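Local coordinates for uncharacterized protein (Alicyclobacillus acidocaldarius subsp. acidocaldarius, PDB 3RAG) that is of unknown function but carries a von Willebrand factor type A domain that holds a sodium ion and may take part in protein-protein recognition, at residues R32-R36 with H37-V41; E127-E130 with D131-L135. One frame throughout, in Å; residues are numbered along the deposited sequence. Where two conformers were deposited one is given.

Contact 1 of 2, residues R32-R36 with H37-V41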
ATOM      1  N   ARG A  32      -7.434   7.249  -7.967  1.00 30.34           N
ATOM      2  CA  ARG A  32      -6.984   8.368  -8.805  1.00 30.13           C
ATOM      3  C   ARG A  32      -6.827   9.631  -7.932  1.00 28.45           C
ATOM      4  O   ARG A  32      -5.833  10.354  -8.039  1.00 32.56           O
ATOM      5  CB  ARG A  32      -7.974   8.597  -9.955  1.00 33.51           C
ATOM      6  CG  ARG A  32      -7.488   9.558 -11.037  1.00 42.64           C
ATOM      7  CD  ARG A  32      -8.483   9.567 -12.209  1.00 46.49           C
ATOM      8  NE  ARG A  32      -8.402   8.313 -12.952  1.00 47.18           N
ATOM      9  CZ  ARG A  32      -9.429   7.517 -13.217  1.00 46.50           C
ATOM     10  NH1 ARG A  32      -9.234   6.396 -13.900  1.00 52.20           N
ATOM     11  NH2 ARG A  32     -10.647   7.838 -12.816  1.00 53.40           N
ATOM     12  N   ARG A  33      -7.801   9.887  -7.057  1.00 30.62           N
ATOM     13  CA  ARG A  33      -7.677  10.978  -6.073  1.00 29.39           C
ATOM     14  C   ARG A  33      -6.447  10.848  -5.189  1.00 33.75           C
ATOM     15  O   ARG A  33      -5.705  11.812  -4.989  1.00 30.33           O
ATOM     16  CB  ARG A  33      -8.901  11.042  -5.157  1.00 34.02           C
ATOM     17  CG  ARG A  33     -10.138  11.614  -5.805  1.00 38.45           C
ATOM     18  CD  ARG A  33     -11.244  11.875  -4.769  1.00 37.93           C
ATOM     19  NE  ARG A  33     -11.850  10.657  -4.223  1.00 36.88           N
ATOM     20  CZ  ARG A  33     -12.814   9.959  -4.827  1.00 38.62           C
ATOM     21  NH1 ARG A  33     -13.275  10.331  -6.020  1.00 36.62           N
ATOM     22  NH2 ARG A  33     -13.320   8.880  -4.249  1.00 34.62           N
ATOM     23  N   ALA A  34      -6.252   9.663  -4.619  1.00 28.14           N
ATOM     24  CA  ALA A  34      -5.072   9.413  -3.789  1.00 29.06           C
ATOM     25  C   ALA A  34      -3.772   9.744  -4.520  1.00 30.54           C
ATOM     26  O   ALA A  34      -2.877  10.390  -3.956  1.00 30.59           O
ATOM     27  CB  ALA A  34      -5.059   7.961  -3.313  1.00 29.77           C
ATOM     28  N   HIS A  35      -3.661   9.277  -5.763  1.00 28.53           N
ATOM     29  CA  HIS A  35      -2.430   9.435  -6.531  1.00 27.98           C
ATOM     30  C   HIS A  35      -2.091  10.893  -6.840  1.00 31.02           C
ATOM     31  O   HIS A  35      -0.920  11.229  -6.987  1.00 32.51           O
ATOM     32  CB  HIS A  35      -2.469   8.586  -7.807  1.00 28.63           C
ATOM     33  CG  HIS A  35      -1.123   8.400  -8.449  1.00 32.07           C
ATOM     34  ND1 HIS A  35      -0.043   7.884  -7.768  1.00 33.07           N
ATOM     35  CD2 HIS A  35      -0.687   8.674  -9.702  1.00 32.38           C
ATOM     36  CE1 HIS A  35       1.004   7.834  -8.578  1.00 30.97           C
ATOM     37  NE2 HIS A  35       0.639   8.307  -9.755  1.00 32.25           N
ATOM     38  N   ARG A  36      -3.096  11.762  -6.922  1.00 32.19           N
ATOM     39  CA  ARG A  36      -2.822  13.184  -7.136  1.00 34.62           C
ATOM     40  C   ARG A  36      -1.994  13.753  -5.978  1.00 41.24           C
ATOM     41  O   ARG A  36      -1.301  14.759  -6.132  1.00 41.49           O
ATOM     42  CB  ARG A  36      -4.117  13.985  -7.297  1.00 41.31           C
ATOM     43  CG  ARG A  36      -4.900  13.705  -8.565  1.00 47.45           C
ATOM     44  CD  ARG A  36      -5.900  14.827  -8.841  1.00 60.50           C
ATOM     45  NE  ARG A  36      -7.259  14.323  -9.026  1.00 73.49           N
ATOM     46  CZ  ARG A  36      -8.184  14.278  -8.070  1.00 80.52           C
ATOM     47  NH1 ARG A  36      -7.909  14.716  -6.845  1.00 82.48           N
ATOM     48  NH2 ARG A  36      -9.392  13.798  -8.341  1.00 81.76           N
ATOM     49  N   HIS A  37      -2.055  13.098  -4.821  1.00 37.59           N
ATOM     50  CA  HIS A  37      -1.274  13.529  -3.658  1.00 37.39           C
ATOM     51  C   HIS A  37       0.064  12.837  -3.571  1.00 40.29           C
ATOM     52  O   HIS A  37       0.790  13.009  -2.591  1.00 46.18           O
ATOM     53  CB  HIS A  37      -2.039  13.273  -2.356  1.00 41.05           C
ATOM     54  CG  HIS A  37      -3.292  14.074  -2.229  1.00 44.61           C
ATOM     55  ND1 HIS A  37      -3.294  15.388  -1.815  1.00 47.02           N
ATOM     56  CD2 HIS A  37      -4.583  13.755  -2.479  1.00 46.60           C
ATOM     57  CE1 HIS A  37      -4.534  15.843  -1.808  1.00 48.68           C
ATOM     58  NE2 HIS A  37      -5.335  14.873  -2.208  1.00 50.06           N
ATOM     59  N   GLY A  38       0.390  12.039  -4.583  1.00 33.74           N
ATOM     60  CA  GLY A  38       1.635  11.298  -4.576  1.00 36.41           C
ATOM     61  C   GLY A  38       1.554   9.935  -3.889  1.00 37.14           C
ATOM     62  O   GLY A  38       2.535   9.190  -3.843  1.00 42.57           O
ATOM     63  N   ILE A  39       0.377   9.581  -3.399  1.00 29.83           N
ATOM     64  CA  ILE A  39       0.195   8.264  -2.775  1.00 26.17           C
ATOM     65  C   ILE A  39       0.165   7.201  -3.859  1.00 28.54           C
ATOM     66  O   ILE A  39      -0.463   7.402  -4.899  1.00 30.41           O
ATOM     67  CB  ILE A  39      -1.125   8.242  -1.984  1.00 28.99           C
ATOM     68  CG1 ILE A  39      -1.053   9.277  -0.860  1.00 28.74           C
ATOM     69  CG2 ILE A  39      -1.430   6.835  -1.404  1.00 26.46           C
ATOM     70  CD1 ILE A  39      -2.419   9.682  -0.295  1.00 29.17           C
ATOM     71  N   VAL A  40       0.816   6.065  -3.624  1.00 24.59           N
ATOM     72  CA  VAL A  40       0.768   4.973  -4.597  1.00 24.08           C
ATOM     73  C   VAL A  40      -0.164   3.913  -4.014  1.00 27.34           C
ATOM     74  O   VAL A  40      -0.050   3.588  -2.826  1.00 27.25           O
ATOM     75  CB  VAL A  40       2.174   4.365  -4.832  1.00 28.70           C
ATOM     76  CG1 VAL A  40       2.051   2.963  -5.470  1.00 28.11           C
ATOM     77  CG2 VAL A  40       3.027   5.322  -5.703  1.00 26.37           C
ATOM     78  N   VAL A  41      -1.083   3.384  -4.834  1.00 26.68           N
ATOM     79  CA  VAL A  41      -2.034   2.376  -4.351  1.00 25.61           C
ATOM     80  C   VAL A  41      -1.699   1.051  -5.022  1.00 26.60           C
ATOM     81  O   VAL A  41      -1.693   0.959  -6.258  1.00 27.46           O
ATOM     82  CB  VAL A  41      -3.506   2.756  -4.672  1.00 28.63           C
ATOM     83  CG1 VAL A  41      -4.490   1.743  -4.050  1.00 25.60           C
ATOM     84  CG2 VAL A  41      -3.811   4.167  -4.163  1.00 24.34           C
TER
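Ala34 O is gripped by two backbone amides: His37 N at 3.0 Å, and Ile39 N more weakly at 3.4 Å. One residue further on, Gly38 N bonds to His35 O at 2.9 Å. Two of these bonds, the weak Ile39 N to Ala34 O and Gly38 N to His35 O, together with the positive phi of Gly38 make a Schellman motif, and a side chain at Gly38 would be pressed against the preceding carbonyl oxygen. The turn carries the chain from helix 27-36 towards strand 40-46, within a beta-alpha-beta unit of the Rossmann-like vWA fold. Across the turn, His35 ND1 donates to Ile39 O over 2.9 Å along a nearly straight path (164° at the hydrogen). Because a carbonyl oxygen can only accept, ND1 must carry a hydrogen here. The acceptor lies 5° from the imidazole plane, whereas the nitrogen stands out of the carbonyl plane. A chi1 of -164° sets CG anti to the backbone N and turns the ring edge toward Ile39 O, which His35 CA also approaches to 3.3 Å in a CA-H...O contact. On the buried side, Ala34 CB packs against Val41 CG2 at 4.1 Å and Ile39 CB at 4.2 Å, with Ala222 of helix 214-232 and Ile13 of strand 10-17 also touching Ala34. The His37 ring lies back along the helix, CD2 being 3.4 Å from Arg33 O.

Contact 2 of 2, residues E127-E130 with D131-L135; sequences EKLE and DEVAL
Asp131 N reaches back to both Glu127 O and Lys128 O, two weak bonds that mix the i-to-i-4 and i-to-i-3 patterns as helix 116-132 runs out before the central strand 135-142 of the vWA sheet. Its CB rests 3.6 Å from Lys128 O, while its carboxylate is engaged elsewhere, OD2 bonding to Ser169 OG. Glu132 N shows the same divided pairing, with weak bonds to Lys128 O and Leu129 O. The side chain of Glu132 folds back over the preceding turn: its CG is anti to the carbonyl carbon, and the chain then extends to an i-to-i+4 salt bridge in which Glu132 OE2 meets Lys128 NZ at 2.8 Å. The ammonium approaches on the syn side, 23° out of the carboxylate plane. Lys128 is straight as far as CE; its bend at chi4 (64°) brings NZ to the carboxylate, and the methylenes lie alongside it, Lys128 CG 3.4 Å from Glu132 OE2. Replacing Glu132 by an alanine removes the carboxylate and would probably leave the Lys128 ammonium without this mate, its chain end freer to turn. Val133 is the first residue to leave helical backbone angles, yet its N makes a nearly straight bond (170°) to Leu129 O, 3.0 Å away. Thr5 touches both Leu129 and Val133. Across this last turn the two apolar side chains meet through single methyl groups, Leu129 CD2 standing 3.7 Å from Val133 CG1.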
ATOM      1  N   GLU A 127      19.070   3.315  -3.761  1.00 38.73           N
ATOM      2  CA  GLU A 127      19.060   2.213  -2.793  1.00 37.65           C
ATOM      3  C   GLU A 127      19.159   2.743  -1.373  1.00 38.75           C
ATOM      4  O   GLU A 127      18.520   2.225  -0.456  1.00 36.17           O
ATOM      5  CB  GLU A 127      20.205   1.229  -3.064  1.00 39.37           C
ATOM      6  CG  GLU A 127      20.053   0.480  -4.380  1.00 60.84           C
ATOM      7  CD  GLU A 127      21.145  -0.541  -4.593  1.00 78.36           C
ATOM      8  OE1 GLU A 127      21.331  -0.980  -5.749  1.00 83.65           O
ATOM      9  OE2 GLU A 127      21.816  -0.904  -3.600  1.00 85.08           O
ATOM     10  N   LYS A 128      19.970   3.775  -1.186  1.00 34.73           N
ATOM     11  CA  LYS A 128      20.087   4.401   0.127  1.00 34.26           C
ATOM     12  C   LYS A 128      18.746   5.023   0.518  1.00 33.52           C
ATOM     13  O   LYS A 128      18.266   4.819   1.640  1.00 36.63           O
ATOM     14  CB  LYS A 128      21.212   5.441   0.135  1.00 36.81           C
ATOM     15  CG  LYS A 128      21.448   6.139   1.482  1.00 45.17           C
ATOM     16  CD  LYS A 128      22.612   7.143   1.377  1.00 56.86           C
ATOM     17  CE  LYS A 128      23.029   7.687   2.741  1.00 61.37           C
ATOM     18  NZ  LYS A 128      23.564   6.593   3.600  1.00 62.63           N
ATOM     19  N   LEU A 129      18.114   5.739  -0.416  1.00 31.28           N
ATOM     20  CA  LEU A 129      16.799   6.311  -0.138  1.00 27.66           C
ATOM     21  C   LEU A 129      15.789   5.207   0.217  1.00 29.35           C
ATOM     22  O   LEU A 129      14.981   5.367   1.137  1.00 33.44           O
ATOM     23  CB  LEU A 129      16.267   7.096  -1.351  1.00 28.74           C
ATOM     24  CG  LEU A 129      17.009   8.427  -1.581  1.00 32.57           C
ATOM     25  CD1 LEU A 129      16.665   9.012  -2.941  1.00 35.14           C
ATOM     26  CD2 LEU A 129      16.626   9.392  -0.460  1.00 36.95           C
ATOM     27  N   GLU A 130      15.839   4.097  -0.517  0.59 29.56           N
ATOM     28  CA  GLU A 130      14.907   2.996  -0.269  0.59 30.87           C
ATOM     29  C   GLU A 130      15.015   2.484   1.170  0.59 33.76           C
ATOM     30  O   GLU A 130      14.038   1.979   1.732  0.59 33.61           O
ATOM     31  CB  GLU A 130      15.127   1.861  -1.273  0.59 35.90           C
ATOM     32  CG  GLU A 130      14.190   0.683  -1.044  0.59 42.25           C
ATOM     33  CD  GLU A 130      14.204  -0.339  -2.171  0.59 52.58           C
ATOM     34  OE1 GLU A 130      15.008  -0.189  -3.129  0.59 48.64           O
ATOM     35  OE2 GLU A 130      13.395  -1.291  -2.093  0.59 53.78           O
ATOM     36  N   ASP A 131      16.195   2.628   1.772  1.00 31.69           N
ATOM     37  CA  ASP A 131      16.396   2.207   3.155  1.00 33.59           C
ATOM     38  C   ASP A 131      16.073   3.289   4.176  1.00 36.21           C
ATOM     39  O   ASP A 131      15.647   2.985   5.301  1.00 34.46           O
ATOM     40  CB  ASP A 131      17.849   1.736   3.365  1.00 36.98           C
ATOM     41  CG  ASP A 131      18.125   1.329   4.806  1.00 45.29           C
ATOM     42  OD1 ASP A 131      17.510   0.346   5.276  1.00 47.63           O
ATOM     43  OD2 ASP A 131      18.954   1.986   5.469  1.00 45.19           O
ATOM     44  N   GLU A 132      16.284   4.547   3.794  1.00 34.63           N
ATOM     45  CA  GLU A 132      16.340   5.656   4.757  1.00 32.15           C
ATOM     46  C   GLU A 132      15.150   6.600   4.810  1.00 35.68           C
ATOM     47  O   GLU A 132      14.940   7.257   5.832  1.00 35.02           O
ATOM     48  CB  GLU A 132      17.635   6.471   4.556  1.00 36.83           C
ATOM     49  CG  GLU A 132      18.854   5.703   4.909  1.00 36.71           C
ATOM     50  CD  GLU A 132      20.134   6.502   4.688  1.00 46.83           C
ATOM     51  OE1 GLU A 132      20.035   7.687   4.298  1.00 42.74           O
ATOM     52  OE2 GLU A 132      21.223   5.935   4.900  1.00 51.46           O
ATOM     53  N   VAL A 133      14.360   6.681   3.745  1.00 33.03           N
ATOM     54  CA  VAL A 133      13.200   7.573   3.795  1.00 31.33           C
ATOM     55  C   VAL A 133      12.158   7.036   4.773  1.00 34.37           C
ATOM     56  O   VAL A 133      12.130   5.841   5.076  1.00 32.53           O
ATOM     57  CB  VAL A 133      12.534   7.810   2.391  1.00 27.49           C
ATOM     58  CG1 VAL A 133      13.548   8.379   1.373  1.00 32.78           C
ATOM     59  CG2 VAL A 133      11.855   6.529   1.841  1.00 29.40           C
ATOM     60  N   ALA A 134      11.310   7.924   5.270  1.00 30.28           N
ATOM     61  CA  ALA A 134      10.157   7.502   6.046  1.00 31.80           C
ATOM     62  C   ALA A 134       9.202   6.764   5.103  1.00 30.31           C
ATOM     63  O   ALA A 134       9.108   7.093   3.921  1.00 30.88           O
ATOM     64  CB  ALA A 134       9.468   8.713   6.722  1.00 31.56           C
ATOM     65  N   LEU A 135       8.524   5.746   5.626  1.00 29.82           N
ATOM     66  CA  LEU A 135       7.551   5.002   4.846  1.00 27.47           C
ATOM     67  C   LEU A 135       6.242   5.078   5.596  1.00 28.23           C
ATOM     68  O   LEU A 135       6.156   4.636   6.750  1.00 31.38           O
ATOM     69  CB  LEU A 135       7.984   3.540   4.706  1.00 27.83           C
ATOM     70  CG  LEU A 135       6.937   2.581   4.122  1.00 32.98           C
ATOM     71  CD1 LEU A 135       6.441   3.098   2.778  1.00 33.22           C
ATOM     72  CD2 LEU A 135       7.525   1.187   4.000  1.00 34.22           C
TER

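Contact 1 closes before contact 2 opens along the chain; their centres are 19 Å apart and their nearest atoms about 9 Å, without touching. Each lies where a helix gives way to a parallel strand of the same mixed sheet: helix 27-36 to strand 40-46 in contact 1, helix 116-132 to strand 135-142 in contact 2. Strand 10-17 lies between those two strands in the sheet and hydrogen-bonds to both segments, Arg11 and Ile13 pairing with Val40, and Ile10 with Ala134. The sodium site of Asp18, Ser144 and Ser146 follows the C-terminal ends of strands 10-17 and 135-142, whereas both contacts lie where their strands begin, at the opposite end of the sheet from the metal.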